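Local coordinates for protein kallistatin (Homo sapiens, PDB 6F4V) that inhibits tissue kallikrein as a secreted serpin, forming an equimolar, heat- and SDS-stable complex with the protease that cleaves its reactive site, at residues A96-H101 and K120-N125; H206-H211 and V219-Y224; R213-S218 and L252-N257. All blocks are in the same frame, centred on the assembly; numbering follows the deposited sequence.

Interactions 2 and 3 are neighbours, with centres about 11 Å apart, and both use strand 217-223. They touch directly: His211 ND1 lies 2.7 Å from Ser218 OG, probably a hydrogen bond, and Val219 CG2 packs 3.7 Å from Trp255 CE2. Interaction 3 carries three residues of the site that holds the sulfated sugars, and the side chain of Leu210 in interaction 2 comes within about 5 Å of the glucopyranoside. Interaction 2 also reaches the sodium ion through Tyr224. Interaction 1 stands apart, on the other side of the chain's centre. Its centre is about 44 Å from that of interaction 2 and 46 Å from that of interaction 3.

Interaction 1 (A96-H101 and K120-N125)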
loop_
_atom_site.group_PDB
_atom_site.type_symbol
_atom_site.label_atom_id
_atom_site.label_comp_id
_atom_site.label_asym_id
_atom_site.label_seq_id
_atom_site.Cartn_x
_atom_site.Cartn_y
_atom_site.Cartn_z
ATOM N N ALA A 96 13.303 -9.168 0.875
ATOM C CA ALA A 96 14.713 -9.412 1.054
ATOM C C ALA A 96 15.109 -9.166 2.504
ATOM O O ALA A 96 14.477 -8.358 3.220
ATOM C CB ALA A 96 15.512 -8.517 0.118
ATOM N N LEU A 97 16.152 -9.881 2.929
ATOM C CA LEU A 97 16.776 -9.634 4.180
ATOM C C LEU A 97 18.235 -9.264 3.888
ATOM O O LEU A 97 18.952 -9.993 3.184
ATOM C CB LEU A 97 16.759 -10.892 5.050
ATOM C CG LEU A 97 15.408 -11.504 5.420
ATOM C CD1 LEU A 97 15.658 -12.788 6.194
ATOM C CD2 LEU A 97 14.590 -10.524 6.236
ATOM N N PHE A 98 18.650 -8.146 4.442
ATOM C CA PHE A 98 20.033 -7.723 4.431
ATOM C C PHE A 98 20.614 -8.116 5.784
ATOM O O PHE A 98 20.215 -7.582 6.803
ATOM C CB PHE A 98 20.109 -6.231 4.124
ATOM C CG PHE A 98 19.674 -5.917 2.739
ATOM C CD1 PHE A 98 18.330 -5.731 2.443
ATOM C CD2 PHE A 98 20.606 -5.845 1.703
ATOM C CE1 PHE A 98 17.925 -5.461 1.149
ATOM C CE2 PHE A 98 20.200 -5.588 0.403
ATOM C CZ PHE A 98 18.859 -5.390 0.125
ATOM N N LEU A 99 21.522 -9.096 5.770
ATOM C CA LEU A 99 22.015 -9.765 6.967
ATOM C C LEU A 99 23.436 -9.328 7.289
ATOM O O LEU A 99 24.262 -9.250 6.396
ATOM C CB LEU A 99 22.029 -11.265 6.717
ATOM C CG LEU A 99 20.703 -11.923 6.343
ATOM C CD1 LEU A 99 20.929 -13.393 6.039
ATOM C CD2 LEU A 99 19.683 -11.748 7.452
ATOM N N SER A 100 23.720 -9.068 8.558
ATOM C CA SER A 100 25.082 -8.732 8.984
ATOM C C SER A 100 26.040 -9.860 8.563
ATOM O O SER A 100 25.749 -11.026 8.812
ATOM C CB SER A 100 25.137 -8.534 10.506
ATOM O OG SER A 100 26.460 -8.223 10.944
ATOM N N HIS A 101 27.140 -9.511 7.891
ATOM C CA HIS A 101 28.237 -10.463 7.613
ATOM C C HIS A 101 28.723 -11.249 8.846
ATOM O O HIS A 101 29.178 -12.370 8.695
ATOM C CB HIS A 101 29.463 -9.752 6.987
ATOM C CG HIS A 101 29.436 -9.678 5.489
ATOM N ND1 HIS A 101 29.616 -8.497 4.798
ATOM C CD2 HIS A 101 29.284 -10.644 4.548
ATOM C CE1 HIS A 101 29.554 -8.733 3.497
ATOM N NE2 HIS A 101 29.347 -10.028 3.319
ATOM N N LYS A 120 14.927 -12.867 -0.706
ATOM C CA LYS A 120 16.305 -12.962 -1.163
ATOM C C LYS A 120 17.212 -12.579 -0.005
ATOM O O LYS A 120 16.953 -11.591 0.664
ATOM C CB LYS A 120 16.552 -11.994 -2.314
ATOM C CG LYS A 120 15.882 -12.355 -3.630
ATOM C CD LYS A 120 16.262 -11.308 -4.683
ATOM C CE LYS A 120 16.134 -11.807 -6.121
ATOM N NZ LYS A 120 14.752 -11.624 -6.641
ATOM N N LEU A 121 18.291 -13.330 0.219
ATOM C CA LEU A 121 19.228 -13.002 1.286
ATOM C C LEU A 121 20.455 -12.288 0.726
ATOM O O LEU A 121 21.052 -12.746 -0.245
ATOM C CB LEU A 121 19.668 -14.259 2.023
ATOM C CG LEU A 121 18.561 -15.177 2.533
ATOM C CD1 LEU A 121 19.187 -16.316 3.329
ATOM C CD2 LEU A 121 17.517 -14.428 3.350
ATOM N N PHE A 122 20.802 -11.165 1.324
ATOM C CA PHE A 122 22.012 -10.447 1.000
ATOM C C PHE A 122 22.826 -10.299 2.265
ATOM O O PHE A 122 22.266 -10.161 3.365
ATOM C CB PHE A 122 21.690 -9.070 0.451
ATOM C CG PHE A 122 20.906 -9.091 -0.816
ATOM C CD1 PHE A 122 21.544 -9.298 -2.042
ATOM C CD2 PHE A 122 19.528 -8.903 -0.798
ATOM C CE1 PHE A 122 20.807 -9.315 -3.233
ATOM C CE2 PHE A 122 18.791 -8.921 -1.972
ATOM C CZ PHE A 122 19.430 -9.131 -3.193
ATOM N N HIS A 123 24.144 -10.323 2.120
ATOM C CA HIS A 123 25.017 -10.057 3.247
ATOM C C HIS A 123 25.621 -8.657 3.090
ATOM O O HIS A 123 25.864 -8.205 1.973
ATOM C CB HIS A 123 26.029 -11.197 3.390
ATOM C CG HIS A 123 25.395 -12.486 3.807
ATOM N ND1 HIS A 123 25.263 -12.855 5.131
ATOM C CD2 HIS A 123 24.789 -13.459 3.083
ATOM C CE1 HIS A 123 24.645 -14.024 5.201
ATOM N NE2 HIS A 123 24.339 -14.405 3.973
ATOM N N THR A 124 25.746 -7.935 4.200
ATOM C CA THR A 124 26.310 -6.588 4.180
ATOM C C THR A 124 27.036 -6.276 5.485
ATOM O O THR A 124 26.803 -6.910 6.522
ATOM C CB THR A 124 25.228 -5.512 3.885
ATOM O OG1 THR A 124 25.839 -4.215 3.730
ATOM C CG2 THR A 124 24.183 -5.460 4.996
ATOM N N ASN A 125 27.923 -5.292 5.410
ATOM C CA ASN A 125 28.682 -4.835 6.570
ATOM C C ASN A 125 28.004 -3.596 7.129
ATOM O O ASN A 125 28.134 -2.505 6.574
ATOM C CB ASN A 125 30.134 -4.539 6.160
ATOM C CG ASN A 125 30.960 -3.976 7.287
ATOM O OD1 ASN A 125 30.610 -4.097 8.463
ATOM N ND2 ASN A 125 32.090 -3.359 6.934
HETATM O O HOH W 1 27.677 -6.332 9.851
#
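Strands 96-100 and 120-124 run parallel, at an angle of 30°, and five backbone hydrogen bonds join Ala96-His101 to Lys120-Asn125. Leu97 and Leu99 each give N-H to one residue and take N-H from another. Leu97 N bonds Lys120 O, and Phe122 N bonds Leu97 O at 2.9 Å. The same pattern follows at Leu99, and His101 N closes the series on Thr124 O at 3.0 Å. On one face Phe98 and Phe122 lie side by side. Both have CG anti to the carbonyl carbon, and this shared first torsion sends the two rings the same way. Their planes are 15° apart but slid, and the ring centroids are 5.0 Å apart. Phe122 CD2 sits over the rim of the Phe98 ring, 3.6 Å from Phe98 CE2. Ala96 CB meets the edge of the Phe122 ring, 3.9 Å from Phe122 CE2.

This is a beta-alpha-beta unit: helix 107-117 connects the two strands, and 120-124 is an outermost strand of the large mixed serpin sheet. The phenylalanine face is covered by helix 129-143, where His139 meets Phe122 edge-to-face. Helix 107-117 packs on the other face, against Leu97 and Leu121. There Leu97 CD1 touches Leu121 CD2 at 3.8 Å. Further along, Leu99 CD1 meets His123 CE1 at 3.9 Å. Past the strand end, the His101 ring turns back over the neighbouring backbone. Its CD2 lies 3.5 Å from His123 CB, while Thr124 N and His123 C lie over one face, toward the rim. Thr124 OG1 is hydrogen-bonded to Thr132 OG1.

Interaction 2 (H206-H211 and V219-Y224); sequences HHWYLH and VLRMDY. With NA (sodium ion), chain J.
Trp208 and Arg221 are brought together by their torsions. Trp208 has CG anti to its carbonyl carbon. Arg221 has CG anti to its backbone N (chi1 -166°), and a bend at chi3 (79°) turns NE aside, toward Trp208 and Asp223. The side chains lie side by side, pointing the same way. The guanidinium stands over one face of the indole in a cation-pi contact, with Arg221 CZ 4.0 Å from the centroid of the five-membered ring of Trp208. The planes are 36° apart. Arg221 NH2 comes closest, 3.2 Å from Trp208 CD1 and toward the rim. Asp223 fixes the guanidinium from the edge: Arg221 NH2 makes a salt bridge to the syn lone pair of Asp223 OD2 at 3.2 Å. An alanine in place of Trp208 removes the indole and would probably leave the guanidinium without its aromatic cover, held chiefly by Asp223.

Backbone bonds join the strands of this beta hairpin. Leu210 and Val219 exchange two, and Arg221 N bonds Trp208 O at 2.9 Å. A water links His207 ND1, Trp208 N and Arg221 O. On the opposite face from Trp208, Leu220 CD1 packs 3.9 Å from His207 CB. Tyr224 O binds the sodium ion at 2.2 Å, with three waters and Gly226 O.

The hairpin lies between strands 228-235 and 265-267, in what corresponds to serpin sheet B. Another protein chain of the assembly packs against Tyr209, His211 and Leu220. Helix 249-258 packs on the face of Leu210, Val219 and Arg221, while Leu270 of strand 269-282 meets His207, Leu220 and Met222.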
loop_
_atom_site.group_PDB
_atom_site.type_symbol
_atom_site.label_atom_id
_atom_site.label_comp_id
_atom_site.label_asym_id
_atom_site.label_seq_id
_atom_site.Cartn_x
_atom_site.Cartn_y
_atom_site.Cartn_z
ATOM N N HIS A 206 -19.041 3.757 -21.614
ATOM C CA HIS A 206 -19.808 3.449 -20.402
ATOM C C HIS A 206 -18.812 3.202 -19.283
ATOM O O HIS A 206 -17.753 2.648 -19.524
ATOM C CB HIS A 206 -20.683 2.221 -20.581
ATOM C CG HIS A 206 -21.967 2.491 -21.311
ATOM N ND1 HIS A 206 -22.020 3.213 -22.482
ATOM C CD2 HIS A 206 -23.247 2.137 -21.028
ATOM C CE1 HIS A 206 -23.279 3.309 -22.882
ATOM N NE2 HIS A 206 -24.042 2.659 -22.020
ATOM N N HIS A 207 -19.178 3.609 -18.073
ATOM C CA HIS A 207 -18.380 3.365 -16.876
ATOM C C HIS A 207 -19.255 2.888 -15.730
ATOM O O HIS A 207 -20.471 3.113 -15.747
ATOM C CB HIS A 207 -17.694 4.675 -16.482
ATOM C CG HIS A 207 -16.475 4.964 -17.281
ATOM N ND1 HIS A 207 -15.250 4.402 -16.991
ATOM C CD2 HIS A 207 -16.298 5.720 -18.391
ATOM C CE1 HIS A 207 -14.365 4.819 -17.875
ATOM N NE2 HIS A 207 -14.973 5.625 -18.731
ATOM N N TRP A 208 -18.623 2.247 -14.734
ATOM C CA TRP A 208 -19.292 1.775 -13.534
ATOM C C TRP A 208 -19.181 2.890 -12.524
ATOM O O TRP A 208 -18.065 3.176 -12.043
ATOM C CB TRP A 208 -18.609 0.516 -13.007
ATOM C CG TRP A 208 -18.772 -0.643 -13.878
ATOM C CD1 TRP A 208 -17.905 -1.100 -14.833
ATOM C CD2 TRP A 208 -19.876 -1.534 -13.875
ATOM N NE1 TRP A 208 -18.412 -2.236 -15.425
ATOM C CE2 TRP A 208 -19.622 -2.523 -14.851
ATOM C CE3 TRP A 208 -21.057 -1.597 -13.135
ATOM C CZ2 TRP A 208 -20.531 -3.566 -15.119
ATOM C CZ3 TRP A 208 -21.953 -2.646 -13.397
ATOM C CH2 TRP A 208 -21.673 -3.612 -14.359
ATOM N N TYR A 209 -20.293 3.574 -12.246
ATOM C CA TYR A 209 -20.292 4.651 -11.251
ATOM C C TYR A 209 -21.651 4.839 -10.598
ATOM O O TYR A 209 -22.675 4.417 -11.130
ATOM C CB TYR A 209 -19.796 5.989 -11.847
ATOM C CG TYR A 209 -20.733 6.585 -12.894
ATOM C CD1 TYR A 209 -20.790 6.056 -14.182
ATOM C CD2 TYR A 209 -21.562 7.669 -12.584
ATOM C CE1 TYR A 209 -21.644 6.590 -15.136
ATOM C CE2 TYR A 209 -22.427 8.207 -13.526
ATOM C CZ TYR A 209 -22.460 7.655 -14.805
ATOM O OH TYR A 209 -23.288 8.189 -15.753
ATOM N N LEU A 210 -21.631 5.444 -9.413
ATOM C CA LEU A 210 -22.854 5.758 -8.692
ATOM C C LEU A 210 -22.704 7.069 -7.963
ATOM O O LEU A 210 -21.574 7.492 -7.620
ATOM C CB LEU A 210 -23.211 4.649 -7.713
ATOM C CG LEU A 210 -22.195 4.307 -6.627
ATOM C CD1 LEU A 210 -22.263 5.198 -5.389
ATOM C CD2 LEU A 210 -22.395 2.846 -6.237
ATOM N N HIS A 211 -23.846 7.714 -7.749
ATOM C CA HIS A 211 -23.957 8.849 -6.833
ATOM C C HIS A 211 -24.629 8.295 -5.592
ATOM O O HIS A 211 -25.790 7.842 -5.643
ATOM C CB HIS A 211 -24.767 9.980 -7.479
ATOM C CG HIS A 211 -24.272 10.385 -8.834
ATOM N ND1 HIS A 211 -23.035 10.966 -9.039
ATOM C CD2 HIS A 211 -24.853 10.301 -10.062
ATOM C CE1 HIS A 211 -22.881 11.229 -10.329
ATOM N NE2 HIS A 211 -23.969 10.833 -10.971
ATOM N N VAL A 219 -18.861 7.494 -6.623
ATOM C CA VAL A 219 -17.842 6.458 -6.690
ATOM C C VAL A 219 -17.772 5.958 -8.128
ATOM O O VAL A 219 -18.793 5.623 -8.723
ATOM C CB VAL A 219 -18.184 5.288 -5.734
ATOM C CG1 VAL A 219 -17.125 4.184 -5.780
ATOM C CG2 VAL A 219 -18.367 5.797 -4.299
ATOM N N LEU A 220 -16.562 5.940 -8.669
ATOM C CA LEU A 220 -16.246 5.414 -9.997
ATOM C C LEU A 220 -15.367 4.217 -9.794
ATOM O O LEU A 220 -14.393 4.304 -9.036
ATOM C CB LEU A 220 -15.462 6.478 -10.784
ATOM C CG LEU A 220 -14.810 6.039 -12.110
ATOM C CD1 LEU A 220 -15.851 5.573 -13.124
ATOM C CD2 LEU A 220 -14.030 7.199 -12.691
ATOM N N ARG A 221 -15.653 3.100 -10.470
ATOM C CA ARG A 221 -14.696 2.010 -10.482
ATOM C C ARG A 221 -14.203 1.858 -11.919
ATOM O O ARG A 221 -15.035 1.724 -12.842
ATOM C CB ARG A 221 -15.335 0.711 -10.018
ATOM C CG ARG A 221 -14.366 -0.415 -9.685
ATOM C CD ARG A 221 -15.124 -1.760 -9.612
ATOM N NE ARG A 221 -15.390 -2.320 -10.921
ATOM C CZ ARG A 221 -16.567 -2.640 -11.504
ATOM N NH1 ARG A 221 -17.729 -2.502 -10.926
ATOM N NH2 ARG A 221 -16.549 -3.134 -12.745
ATOM N N MET A 222 -12.886 1.949 -12.110
ATOM C CA MET A 222 -12.277 1.738 -13.416
ATOM C C MET A 222 -11.491 0.440 -13.412
ATOM O O MET A 222 -10.721 0.142 -12.482
ATOM C CB MET A 222 -11.373 2.902 -13.811
ATOM C CG MET A 222 -12.138 4.158 -14.127
ATOM S SD MET A 222 -11.056 5.521 -14.592
ATOM C CE MET A 222 -10.581 4.981 -16.228
ATOM N N ASP A 223 -11.705 -0.348 -14.448
ATOM C CA ASP A 223 -11.033 -1.626 -14.556
ATOM C C ASP A 223 -9.714 -1.430 -15.262
ATOM O O ASP A 223 -9.596 -0.598 -16.168
ATOM C CB ASP A 223 -11.916 -2.647 -15.301
ATOM C CG ASP A 223 -13.136 -3.081 -14.456
ATOM O OD1 ASP A 223 -12.977 -3.322 -13.244
ATOM O OD2 ASP A 223 -14.271 -3.048 -14.937
ATOM N N TYR A 224 -8.737 -2.219 -14.843
ATOM C CA TYR A 224 -7.487 -2.387 -15.563
ATOM C C TYR A 224 -7.551 -3.643 -16.424
ATOM O O TYR A 224 -8.387 -4.529 -16.200
ATOM C CB TYR A 224 -6.334 -2.513 -14.602
ATOM C CG TYR A 224 -6.091 -1.295 -13.738
ATOM C CD1 TYR A 224 -5.602 -0.109 -14.296
ATOM C CD2 TYR A 224 -6.385 -1.307 -12.383
ATOM C CE1 TYR A 224 -5.363 1.001 -13.524
ATOM C CE2 TYR A 224 -6.177 -0.180 -11.595
ATOM C CZ TYR A 224 -5.638 0.952 -12.150
ATOM O OH TYR A 224 -5.432 2.070 -11.375
HETATM NA NA NA J . -9.568 -6.334 -15.712
HETATM O O HOH W 2 -15.671 2.088 -15.375
HETATM O O HOH W 3 -10.508 -5.573 -13.699
HETATM O O HOH W 4 -8.989 -7.522 -17.795
HETATM O O HOH W 5 -11.378 -5.808 -17.039
#

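Interaction 3 (R213-S218 and L252-N257); sequences RYLPCS and LMRWNN. With Z9L (methyl 2,3,6-tri-O-sulfo-alpha-D-glucopyranoside), chain C; Z9K (3-O-methyl-2-O-sulfo-alpha-L-idopyranuronic acid), chain B.
Tyr214 and Arg254 meet with their flat groups nearly perpendicular, the ring and guanidinium planes 81° apart. Arg254 NH2 approaches the ring obliquely, 3.4 Å from Tyr214 CD1. The arginine reaches out from helix 249-258 on a chain extended from CG to NE, with CG anti to the backbone N (chi1 167°). Leu215 slides past it in the opposite direction and crosses Trp255 at about a right angle. Leu215 CD1 lies 3.9 Å from Trp255 CZ2. Cys217 SG touches the same carbon, in an oblique sulfur-aromatic contact. Asp212 OD2 forms a salt bridge with Arg254 NH1 and accepts a hydrogen bond from Trp255 NE1, while its OD1 accepts one from Tyr214 N.

The sugars rest on this frame. Arg254 NH2 bonds O7 of the glucopyranoside 6-sulfate at 3.0 Å, and Arg213 N bonds O11 of the same sulfate at 2.8 Å. The methyl carbon C7 of this sugar sits over the centre of the Tyr214 ring. The ring oxygen O5 of the glucopyranoside lies over the centre of one face of the Arg213 guanidinium. From the edge of that group, Arg213 NH1 bonds the iduronate sulfate oxygen O7 at 2.7 Å.

Arginines paired with sulfates in this way are consistent with a site for sulfated, heparin-like sugars. Here it lies where the loop before strand 217-223 meets helix 249-258.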
loop_
_atom_site.group_PDB
_atom_site.type_symbol
_atom_site.label_atom_id
_atom_site.label_comp_id
_atom_site.label_asym_id
_atom_site.label_seq_id
_atom_site.Cartn_x
_atom_site.Cartn_y
_atom_site.Cartn_z
ATOM N N ARG A 213 -26.633 7.636 -2.421
ATOM C CA ARG A 213 -27.804 8.275 -1.788
ATOM C C ARG A 213 -27.765 8.282 -0.263
ATOM O O ARG A 213 -28.583 8.954 0.356
ATOM C CB ARG A 213 -29.110 7.665 -2.315
ATOM C CG ARG A 213 -29.312 7.949 -3.805
ATOM C CD ARG A 213 -30.467 7.159 -4.407
ATOM N NE ARG A 213 -31.757 7.569 -3.849
ATOM C CZ ARG A 213 -32.886 6.865 -3.940
ATOM N NH1 ARG A 213 -32.918 5.681 -4.567
ATOM N NH2 ARG A 213 -33.996 7.337 -3.383
ATOM N N TYR A 214 -26.851 7.525 0.339
ATOM C CA TYR A 214 -26.647 7.514 1.783
ATOM C C TYR A 214 -25.484 8.419 2.215
ATOM O O TYR A 214 -25.388 8.754 3.397
ATOM C CB TYR A 214 -26.336 6.101 2.309
ATOM C CG TYR A 214 -27.481 5.108 2.450
ATOM C CD1 TYR A 214 -27.818 4.232 1.404
ATOM C CD2 TYR A 214 -28.188 4.991 3.656
ATOM C CE1 TYR A 214 -28.835 3.291 1.548
ATOM C CE2 TYR A 214 -29.208 4.067 3.806
ATOM C CZ TYR A 214 -29.531 3.211 2.758
ATOM O OH TYR A 214 -30.557 2.299 2.926
ATOM N N LEU A 215 -24.572 8.756 1.306
ATOM C CA LEU A 215 -23.360 9.493 1.659
ATOM C C LEU A 215 -23.103 10.595 0.671
ATOM O O LEU A 215 -23.455 10.465 -0.488
ATOM C CB LEU A 215 -22.147 8.559 1.629
ATOM C CG LEU A 215 -22.189 7.357 2.556
ATOM C CD1 LEU A 215 -21.008 6.445 2.217
ATOM C CD2 LEU A 215 -22.110 7.800 4.014
ATOM N N PRO A 216 -22.423 11.666 1.099
ATOM C CA PRO A 216 -22.150 12.775 0.186
ATOM C C PRO A 216 -20.947 12.508 -0.736
ATOM O O PRO A 216 -19.914 13.161 -0.630
ATOM C CB PRO A 216 -21.917 13.967 1.158
ATOM C CG PRO A 216 -21.313 13.318 2.358
ATOM C CD PRO A 216 -22.022 11.987 2.481
ATOM N N CYS A 217 -21.101 11.573 -1.675
ATOM C CA CYS A 217 -20.026 11.248 -2.599
ATOM C C CYS A 217 -20.543 10.511 -3.804
ATOM O O CYS A 217 -21.669 10.006 -3.805
ATOM C CB CYS A 217 -18.930 10.401 -1.904
ATOM S SG CYS A 217 -19.397 8.709 -1.481
ATOM N N SER A 218 -19.722 10.521 -4.858
ATOM C CA SER A 218 -19.853 9.608 -5.973
ATOM C C SER A 218 -18.678 8.636 -5.989
ATOM O O SER A 218 -17.625 8.922 -5.449
ATOM C CB SER A 218 -19.910 10.392 -7.285
ATOM O OG SER A 218 -21.027 11.274 -7.318
ATOM N N LEU A 252 -16.292 -0.363 1.311
ATOM C CA LEU A 252 -15.717 -0.690 -0.001
ATOM C C LEU A 252 -16.524 -1.825 -0.657
ATOM O O LEU A 252 -16.851 -1.752 -1.833
ATOM C CB LEU A 252 -14.250 -1.087 0.137
ATOM C CG LEU A 252 -13.528 -1.320 -1.200
ATOM C CD1 LEU A 252 -13.421 -0.005 -1.980
ATOM C CD2 LEU A 252 -12.176 -1.953 -0.922
ATOM N N MET A 253 -16.883 -2.835 0.133
ATOM C CA MET A 253 -17.688 -3.951 -0.384
ATOM C C MET A 253 -19.086 -3.558 -0.757
ATOM O O MET A 253 -19.610 -4.051 -1.749
ATOM C CB MET A 253 -17.665 -5.146 0.563
ATOM C CG MET A 253 -16.297 -5.857 0.490
ATOM S SD MET A 253 -15.839 -6.467 -1.172
ATOM C CE MET A 253 -14.609 -5.292 -1.724
ATOM N N ARG A 254 -19.669 -2.638 -0.010
ATOM C CA ARG A 254 -20.966 -2.089 -0.387
ATOM C C ARG A 254 -20.890 -1.437 -1.749
ATOM O O ARG A 254 -21.717 -1.747 -2.629
ATOM C CB ARG A 254 -21.505 -1.110 0.683
ATOM C CG ARG A 254 -22.684 -0.280 0.229
ATOM C CD ARG A 254 -23.363 0.517 1.356
ATOM N NE ARG A 254 -24.314 1.427 0.723
ATOM C CZ ARG A 254 -24.064 2.669 0.315
ATOM N NH1 ARG A 254 -22.884 3.270 0.540
ATOM N NH2 ARG A 254 -25.026 3.345 -0.309
ATOM N N TRP A 255 -19.937 -0.516 -1.932
ATOM C CA TRP A 255 -19.778 0.141 -3.218
ATOM C C TRP A 255 -19.491 -0.854 -4.361
ATOM O O TRP A 255 -20.082 -0.739 -5.455
ATOM C CB TRP A 255 -18.671 1.178 -3.175
ATOM C CG TRP A 255 -19.014 2.397 -2.374
ATOM C CD1 TRP A 255 -20.237 3.014 -2.257
ATOM C CD2 TRP A 255 -18.101 3.162 -1.594
ATOM N NE1 TRP A 255 -20.131 4.108 -1.447
ATOM C CE2 TRP A 255 -18.832 4.231 -1.022
ATOM C CE3 TRP A 255 -16.738 3.052 -1.324
ATOM C CZ2 TRP A 255 -18.227 5.213 -0.212
ATOM C CZ3 TRP A 255 -16.126 4.003 -0.459
ATOM C CH2 TRP A 255 -16.890 5.075 0.073
ATOM N N ASN A 256 -18.592 -1.794 -4.085
ATOM C CA ASN A 256 -18.244 -2.822 -5.060
ATOM C C ASN A 256 -19.473 -3.603 -5.498
ATOM O O ASN A 256 -19.675 -3.792 -6.702
ATOM C CB ASN A 256 -17.178 -3.776 -4.536
ATOM C CG ASN A 256 -16.609 -4.646 -5.657
ATOM O OD1 ASN A 256 -16.156 -4.131 -6.658
ATOM N ND2 ASN A 256 -16.701 -5.921 -5.506
ATOM N N ASN A 257 -20.305 -4.021 -4.538
ATOM C CA ASN A 257 -21.509 -4.811 -4.840
ATOM C C ASN A 257 -22.591 -4.008 -5.548
ATOM O O ASN A 257 -23.227 -4.537 -6.481
ATOM C CB ASN A 257 -22.026 -5.540 -3.588
ATOM C CG ASN A 257 -21.095 -6.664 -3.170
ATOM O OD1 ASN A 257 -20.357 -7.204 -4.008
ATOM N ND2 ASN A 257 -21.119 -7.030 -1.884
HETATM O O4 Z9L C . -32.423 1.434 -1.655
HETATM C C4 Z9L C . -32.508 2.890 -1.614
HETATM C C5 Z9L C . -31.172 3.610 -1.388
HETATM O O5 Z9L C . -31.406 5.060 -1.365
HETATM C C6 Z9L C . -30.143 3.335 -2.444
HETATM O O6 Z9L C . -29.051 4.206 -2.266
HETATM S S1 Z9L C . -27.626 3.677 -2.943
HETATM O O7 Z9L C . -27.175 2.335 -2.068
HETATM O O11 Z9L C . -26.488 4.860 -2.828
HETATM O O15 Z9L C . -27.902 3.266 -4.531
HETATM C C3 Z9L C . -33.396 3.201 -0.439
HETATM O O3 Z9L C . -34.732 2.734 -0.801
HETATM S S2 Z9L C . -35.505 1.830 0.351
HETATM O O8 Z9L C . -36.990 1.377 -0.223
HETATM O O9 Z9L C . -35.693 2.751 1.728
HETATM O O10 Z9L C . -34.594 0.498 0.706
HETATM C C2 Z9L C . -33.476 4.621 0.045
HETATM O O2 Z9L C . -34.603 5.298 -0.556
HETATM S S3 Z9L C . -35.448 6.441 0.328
HETATM O O12 Z9L C . -36.853 6.725 -0.512
HETATM O O13 Z9L C . -34.592 7.849 0.415
HETATM O O14 Z9L C . -35.799 5.910 1.869
HETATM C C1 Z9L C . -32.222 5.488 -0.190
HETATM O O1 Z9L C . -31.431 5.457 0.935
HETATM C C7 Z9L C . -30.516 6.542 1.132
HETATM O O4 Z9K B . -32.934 -2.895 -1.950
HETATM C C4 Z9K B . -32.647 -2.121 -3.111
HETATM C C5 Z9K B . -31.153 -1.649 -3.121
HETATM O O5 Z9K B . -31.039 -0.250 -2.415
HETATM C C6 Z9K B . -30.269 -2.540 -2.473
HETATM O O10 Z9K B . -30.495 -2.931 -1.286
HETATM O O6 Z9K B . -29.231 -2.946 -3.059
HETATM C C3 Z9K B . -33.662 -1.009 -3.171
HETATM O O3 Z9K B . -34.777 -1.414 -4.027
HETATM C C7 Z9K B . -35.656 -2.389 -3.524
HETATM C C2 Z9K B . -33.104 0.258 -3.709
HETATM O O2 Z9K B . -34.159 1.274 -3.846
HETATM S S1 Z9K B . -34.090 2.324 -5.153
HETATM O O7 Z9K B . -34.834 3.751 -4.727
HETATM O O8 Z9K B . -34.872 1.669 -6.450
HETATM O O9 Z9K B . -32.520 2.642 -5.571
HETATM C C1 Z9K B . -31.991 0.792 -2.865
#